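Phospholipase/Carboxylesterase (Dyadobacter fermentans, PDB 4H0C) probably hydrolyses carboxylic esters, perhaps including palmitoyl thioesters on proteins, as an alpha/beta-hydrolase of the phospholipase/carboxylesterase family. Local coordinates at residues L115-T118 and T119-R123; T195-G198 and D199-Q202. All blocks are in the same frame, centred on the assembly; numbering follows the deposited sequence.

Interaction 1: L115-T118 and T119-R123; sequences LEYT and TRNAR
Thr119 folds its hydroxyl back onto the helix that carries it: OG1 donates to Leu115 O at 2.7 Å, while Thr119 N reaches that oxygen from the other face of the carbonyl plane. This is the tight side of the last turn of helix 109-120, packed against helix 167-179 through Leu177. The partly exposed side carries Arg120, four residues on from Glu116. Glu116 bends at chi2 (62°) and brings OE2 to the edge of the guanidinium, 2.7 Å from Arg120 NE and almost exactly in its plane; Arg120 NH2 adds a weak bond to the same oxygen, and the two flat groups stand 76° apart. Glu116 OE1 bonds to Tyr145 OH and Ile136 N. Replacing the arginine by an alanine would probably leave Glu116 OE2 without its charged mate and its carboxylate less firmly set. Past Arg120, Asn121 ND2 donates to Tyr117 O at 2.9 Å and lies 3.3 Å above the Tyr117 ring, offset toward its rim. Beyond the turn, water 1 joins Tyr117 OH to Arg123 NH2. Amide and hydroxyl thus satisfy carbonyls of the turn, the ion pair links side chain to side chain, and the arginine's charge probably helps keep the buried glutamate ionised.

Interaction 2: T195-G198 and D199-Q202; sequences TISG and DEIQ
Ser197 turns OG between its own backbone N and carbonyl carbon (chi1 70°), and Glu200 sets CG beside its backbone N (chi1 -75°) and runs extended through chi2, which carries its carboxylate back past the start of the helix to the serine. There OE1 takes two bonds. Ser197 OG donates to Glu200 OE1 at 2.8 Å along the anti lone pair, away from the other oxygen. Ser197 N reaches Glu200 OE1 at the same 2.8 Å, but comes from above the carboxylate plane, 46° out of it, on a fairly straight N-H line. In return Glu200 N points at Ser197 OG, a weak bond at 3.4 Å. These reciprocal bonds make a capping box, with Ser197 as N-cap of helix 198-206, the last helix of this alpha/beta-hydrolase chain. Ser197 O then receives Ile201 N at 3.3 Å, and Gly198 O receives Gln202 N at 3.0 Å, starting the helical backbone pattern. The same carboxylate has partners outside the two segments: Arg192 makes a salt bridge to OE1 and Ser157 OG bonds to OE2; water 2 donates both to Glu200 OE2 and to Thr195 O. With so many donors around it, Glu200 is likely to stay charged although buried. Beside the capping box, Ile196 CG2 meets Ile201 CD1 at 3.6 Å, the two side chains crossing at about a right angle, and both rest on Phe131 at the end of strand 127-131.

How the interactions relate
The two contacts sit at opposite ends of helices and on opposite sides of the chain's centre, their own centres about 23 Å apart. Interaction 1 is buried and lies at the C-terminal part of helix 109-120, within the beta-alpha-beta unit of strands 102-107 and 127-131; interaction 2 lies at the surface and opens helix 198-206, after strand 183-190. Strand 127-131 is touched by both, through Leu115 and Thr118 in the first and through Ile196, Glu200 and Ile201 in the second. Each contains a buried glutamate, but Glu116 pairs with an arginine one turn along its own helix, whereas Glu200 turns back to complete a capping box and finds its arginine in the preceding loop.

Interaction 1: L115-T118 and T119-R123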
ATOM      1  N   LEU A 115       1.018  -0.907  -3.622  1.00 10.84           N
ATOM      2  CA  LEU A 115       1.891  -1.604  -4.579  1.00 10.11           C
ATOM      3  C   LEU A 115       2.149  -0.717  -5.793  1.00 10.82           C
ATOM      4  O   LEU A 115       3.276  -0.627  -6.266  1.00 11.59           O
ATOM      5  CB  LEU A 115       1.265  -2.915  -5.024  1.00 10.51           C
ATOM      6  CG  LEU A 115       1.276  -3.984  -3.923  1.00 10.39           C
ATOM      7  CD1 LEU A 115       0.462  -5.158  -4.422  1.00 12.45           C
ATOM      8  CD2 LEU A 115       2.706  -4.434  -3.561  1.00 12.66           C
ATOM      9  N   GLU A 116       1.107  -0.038  -6.278  1.00 11.50           N
ATOM     10  CA  GLU A 116       1.238   0.781  -7.479  1.00 11.72           C
ATOM     11  C   GLU A 116       2.165   1.957  -7.212  1.00 10.68           C
ATOM     12  O   GLU A 116       3.049   2.257  -8.020  1.00 11.81           O
ATOM     13  CB  GLU A 116      -0.135   1.260  -7.972  1.00 12.19           C
ATOM     14  CG  GLU A 116      -0.138   1.927  -9.353  1.00 14.92           C
ATOM     15  CD  GLU A 116       0.316   1.026 -10.503  1.00 14.87           C
ATOM     16  OE1 GLU A 116       0.202  -0.230 -10.398  1.00 15.58           O
ATOM     17  OE2 GLU A 116       0.761   1.597 -11.536  1.00 16.13           O
ATOM     18  N   TYR A 117       2.011   2.597  -6.053  1.00 11.49           N
ATOM     19  CA  TYR A 117       2.885   3.716  -5.730  1.00 11.03           C
ATOM     20  C   TYR A 117       4.343   3.300  -5.562  1.00 11.03           C
ATOM     21  O   TYR A 117       5.255   3.918  -6.125  1.00 11.71           O
ATOM     22  CB  TYR A 117       2.429   4.488  -4.469  1.00 11.22           C
ATOM     23  CG  TYR A 117       3.452   5.540  -4.112  1.00 11.00           C
ATOM     24  CD1 TYR A 117       3.441   6.772  -4.759  1.00 11.91           C
ATOM     25  CD2 TYR A 117       4.502   5.273  -3.214  1.00 11.80           C
ATOM     26  CE1 TYR A 117       4.407   7.736  -4.481  1.00 12.68           C
ATOM     27  CE2 TYR A 117       5.466   6.233  -2.932  1.00 11.98           C
ATOM     28  CZ  TYR A 117       5.423   7.452  -3.575  1.00 12.39           C
ATOM     29  OH  TYR A 117       6.370   8.412  -3.323  1.00 16.55           O
ATOM     30  N   THR A 118       4.556   2.261  -4.771  1.00 11.71           N
ATOM     31  CA  THR A 118       5.923   1.875  -4.447  1.00 10.33           C
ATOM     32  C   THR A 118       6.657   1.315  -5.669  1.00 11.52           C
ATOM     33  O   THR A 118       7.843   1.463  -5.757  1.00 14.49           O
ATOM     34  CB  THR A 118       6.020   0.918  -3.255  1.00 10.83           C
ATOM     35  OG1 THR A 118       5.192  -0.209  -3.504  1.00 11.96           O
ATOM     36  CG2 THR A 118       5.546   1.620  -1.971  1.00 11.90           C
ATOM     37  N   THR A 119       5.933   0.673  -6.588  1.00 12.27           N
ATOM     38  CA  THR A 119       6.526   0.058  -7.778  1.00 11.51           C
ATOM     39  C   THR A 119       6.787   1.110  -8.883  1.00 12.71           C
ATOM     40  O   THR A 119       7.749   1.000  -9.671  1.00 13.69           O
ATOM     41  CB  THR A 119       5.680  -1.146  -8.218  1.00 13.72           C
ATOM     42  OG1 THR A 119       5.482  -1.990  -7.068  1.00 15.85           O
ATOM     43  CG2 THR A 119       6.404  -1.983  -9.288  1.00 16.92           C
ATOM     44  N   ARG A 120       5.983   2.170  -8.908  1.00 11.98           N
ATOM     45  CA  ARG A 120       6.314   3.311  -9.789  1.00 13.42           C
ATOM     46  C   ARG A 120       7.499   4.104  -9.264  1.00 14.26           C
ATOM     47  O   ARG A 120       8.116   4.873 -10.019  1.00 15.65           O
ATOM     48  CB  ARG A 120       5.094   4.234  -9.928  1.00 11.73           C
ATOM     49  CG  ARG A 120       3.985   3.634 -10.784  1.00 11.39           C
ATOM     50  CD  ARG A 120       2.922   4.675 -11.052  1.00 13.77           C
ATOM     51  NE  ARG A 120       1.775   4.102 -11.743  1.00 15.34           N
ATOM     52  CZ  ARG A 120       0.997   4.772 -12.590  1.00 15.33           C
ATOM     53  NH1 ARG A 120       1.284   6.037 -12.907  1.00 19.91           N
ATOM     54  NH2 ARG A 120      -0.039   4.167 -13.141  1.00 18.24           N
ATOM     55  N   ASN A 121       7.799   3.935  -7.969  1.00 12.81           N
ATOM     56  CA  ASN A 121       8.797   4.746  -7.270  1.00 12.97           C
ATOM     57  C   ASN A 121       9.694   3.868  -6.430  1.00 11.74           C
ATOM     58  O   ASN A 121       9.831   4.091  -5.231  1.00 14.61           O
ATOM     59  CB  ASN A 121       8.093   5.786  -6.383  1.00 13.73           C
ATOM     60  CG  ASN A 121       7.249   6.747  -7.195  1.00 14.08           C
ATOM     61  OD1 ASN A 121       7.780   7.671  -7.823  1.00 16.96           O
ATOM     62  ND2 ASN A 121       5.938   6.535  -7.206  1.00 15.53           N
ATOM     63  N   ALA A 122      10.232   2.815  -7.046  1.00 12.97           N
ATOM     64  CA  ALA A 122      10.957   1.778  -6.288  1.00 11.84           C
ATOM     65  C   ALA A 122      12.296   2.311  -5.824  1.00 14.05           C
ATOM     66  O   ALA A 122      13.012   2.931  -6.588  1.00 16.67           O
ATOM     67  CB  ALA A 122      11.124   0.502  -7.102  1.00 12.41           C
ATOM     68  N   ARG A 123      12.568   2.120  -4.547  1.00 13.70           N
ATOM     69  CA  ARG A 123      13.851   2.426  -3.947  1.00 16.06           C
ATOM     70  C   ARG A 123      13.926   1.625  -2.675  1.00 13.39           C
ATOM     71  O   ARG A 123      13.047   0.834  -2.416  1.00 13.70           O
ATOM     72  CB  ARG A 123      14.026   3.918  -3.678  1.00 19.90           C
ATOM     73  CG  ARG A 123      12.834   4.601  -3.063  1.00 20.18           C
ATOM     74  CD  ARG A 123      13.147   6.079  -3.056  1.00 31.03           C
ATOM     75  NE  ARG A 123      12.058   6.940  -2.657  1.00 35.48           N
ATOM     76  CZ  ARG A 123      12.250   8.124  -2.074  1.00 33.90           C
ATOM     77  NH1 ARG A 123      13.490   8.543  -1.798  1.00 31.87           N
ATOM     78  NH2 ARG A 123      11.205   8.875  -1.749  1.00 31.61           N
TER
HETATM   79  O   HOH W   1       8.921   7.597  -2.913  1.00 22.31           O

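Interaction 2: T195-G198 and D199-Q202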
ATOM      1  N   THR A 195     -10.448 -10.200   3.978  1.00 20.57           N
ATOM      2  CA  THR A 195     -10.182  -9.617   5.293  1.00 21.94           C
ATOM      3  C   THR A 195      -8.699  -9.724   5.611  1.00 22.59           C
ATOM      4  O   THR A 195      -7.944 -10.328   4.842  1.00 23.07           O
ATOM      5  CB  THR A 195     -10.983 -10.349   6.393  1.00 23.51           C
ATOM      6  OG1 THR A 195     -10.882  -9.627   7.623  1.00 29.33           O
ATOM      7  CG2 THR A 195     -10.444 -11.768   6.604  1.00 22.59           C
ATOM      8  N   ILE A 196      -8.279  -9.147   6.739  1.00 19.93           N
ATOM      9  CA  ILE A 196      -6.932  -9.381   7.253  1.00 19.00           C
ATOM     10  C   ILE A 196      -7.022 -10.456   8.331  1.00 19.42           C
ATOM     11  O   ILE A 196      -7.620 -10.229   9.400  1.00 21.65           O
ATOM     12  CB  ILE A 196      -6.298  -8.102   7.827  1.00 17.45           C
ATOM     13  CG1 ILE A 196      -6.319  -6.960   6.785  1.00 20.14           C
ATOM     14  CG2 ILE A 196      -4.887  -8.413   8.342  1.00 17.52           C
ATOM     15  CD1 ILE A 196      -5.942  -5.578   7.318  1.00 20.14           C
ATOM     16  N   SER A 197      -6.466 -11.635   8.040  1.00 21.13           N
ATOM     17  CA  SER A 197      -6.482 -12.744   8.991  1.00 23.16           C
ATOM     18  C   SER A 197      -5.457 -12.516  10.108  1.00 23.52           C
ATOM     19  O   SER A 197      -4.494 -11.733   9.951  1.00 21.04           O
ATOM     20  CB  SER A 197      -6.261 -14.096   8.287  1.00 24.18           C
ATOM     21  OG  SER A 197      -4.920 -14.221   7.810  1.00 24.12           O
ATOM     22  N   GLY A 198      -5.663 -13.186  11.244  1.00 23.01           N
ATOM     23  CA  GLY A 198      -4.713 -13.082  12.360  1.00 25.25           C
ATOM     24  C   GLY A 198      -3.346 -13.619  11.979  1.00 24.08           C
ATOM     25  O   GLY A 198      -2.311 -13.134  12.474  1.00 27.63           O
ATOM     26  N   ASP A 199      -3.331 -14.609  11.080  1.00 25.48           N
ATOM     27  CA  ASP A 199      -2.074 -15.211  10.620  1.00 26.90           C
ATOM     28  C   ASP A 199      -1.219 -14.184   9.862  1.00 21.85           C
ATOM     29  O   ASP A 199       0.015 -14.136  10.021  1.00 25.73           O
ATOM     30  CB  ASP A 199      -2.351 -16.427   9.738  1.00 32.11           C
ATOM     31  CG  ASP A 199      -2.705 -17.703  10.544  1.00 45.65           C
ATOM     32  OD1 ASP A 199      -2.935 -18.725   9.875  1.00 66.84           O
ATOM     33  OD2 ASP A 199      -2.773 -17.713  11.806  1.00 50.95           O
ATOM     34  N   GLU A 200      -1.874 -13.368   9.044  1.00 18.92           N
ATOM     35  CA  GLU A 200      -1.199 -12.320   8.276  1.00 15.36           C
ATOM     36  C   GLU A 200      -0.584 -11.305   9.217  1.00 17.83           C
ATOM     37  O   GLU A 200       0.549 -10.881   9.012  1.00 19.00           O
ATOM     38  CB  GLU A 200      -2.173 -11.609   7.336  1.00 18.32           C
ATOM     39  CG  GLU A 200      -2.546 -12.421   6.119  1.00 19.13           C
ATOM     40  CD  GLU A 200      -3.770 -11.865   5.426  1.00 22.17           C
ATOM     41  OE1 GLU A 200      -4.883 -12.270   5.817  1.00 20.21           O
ATOM     42  OE2 GLU A 200      -3.607 -11.031   4.496  1.00 18.87           O
ATOM     43  N   ILE A 201      -1.325 -10.953  10.265  1.00 19.38           N
ATOM     44  CA  ILE A 201      -0.838  -9.986  11.252  1.00 17.41           C
ATOM     45  C   ILE A 201       0.430 -10.496  11.944  1.00 18.51           C
ATOM     46  O   ILE A 201       1.422  -9.754  12.018  1.00 20.07           O
ATOM     47  CB  ILE A 201      -1.919  -9.631  12.303  1.00 18.63           C
ATOM     48  CG1 ILE A 201      -3.085  -8.883  11.639  1.00 19.74           C
ATOM     49  CG2 ILE A 201      -1.326  -8.798  13.452  1.00 19.76           C
ATOM     50  CD1 ILE A 201      -2.709  -7.541  11.035  1.00 21.95           C
ATOM     51  N   GLN A 202       0.394 -11.742  12.433  1.00 22.34           N
ATOM     52  CA  GLN A 202       1.547 -12.337  13.124  1.00 23.35           C
ATOM     53  C   GLN A 202       2.728 -12.446  12.177  1.00 22.59           C
ATOM     54  O   GLN A 202       3.877 -12.193  12.568  1.00 25.26           O
ATOM     55  CB  GLN A 202       1.270 -13.759  13.608  1.00 27.77           C
ATOM     56  CG  GLN A 202       0.136 -13.969  14.589  1.00 38.40           C
ATOM     57  CD  GLN A 202       0.078 -15.421  15.061  1.00 42.01           C
ATOM     58  OE1 GLN A 202      -0.883 -16.147  14.776  1.00 53.95           O
ATOM     59  NE2 GLN A 202       1.127 -15.858  15.770  1.00 47.49           N
TER
HETATM   60  O   HOH W   2      -5.575  -9.433   3.688  1.00 19.32           O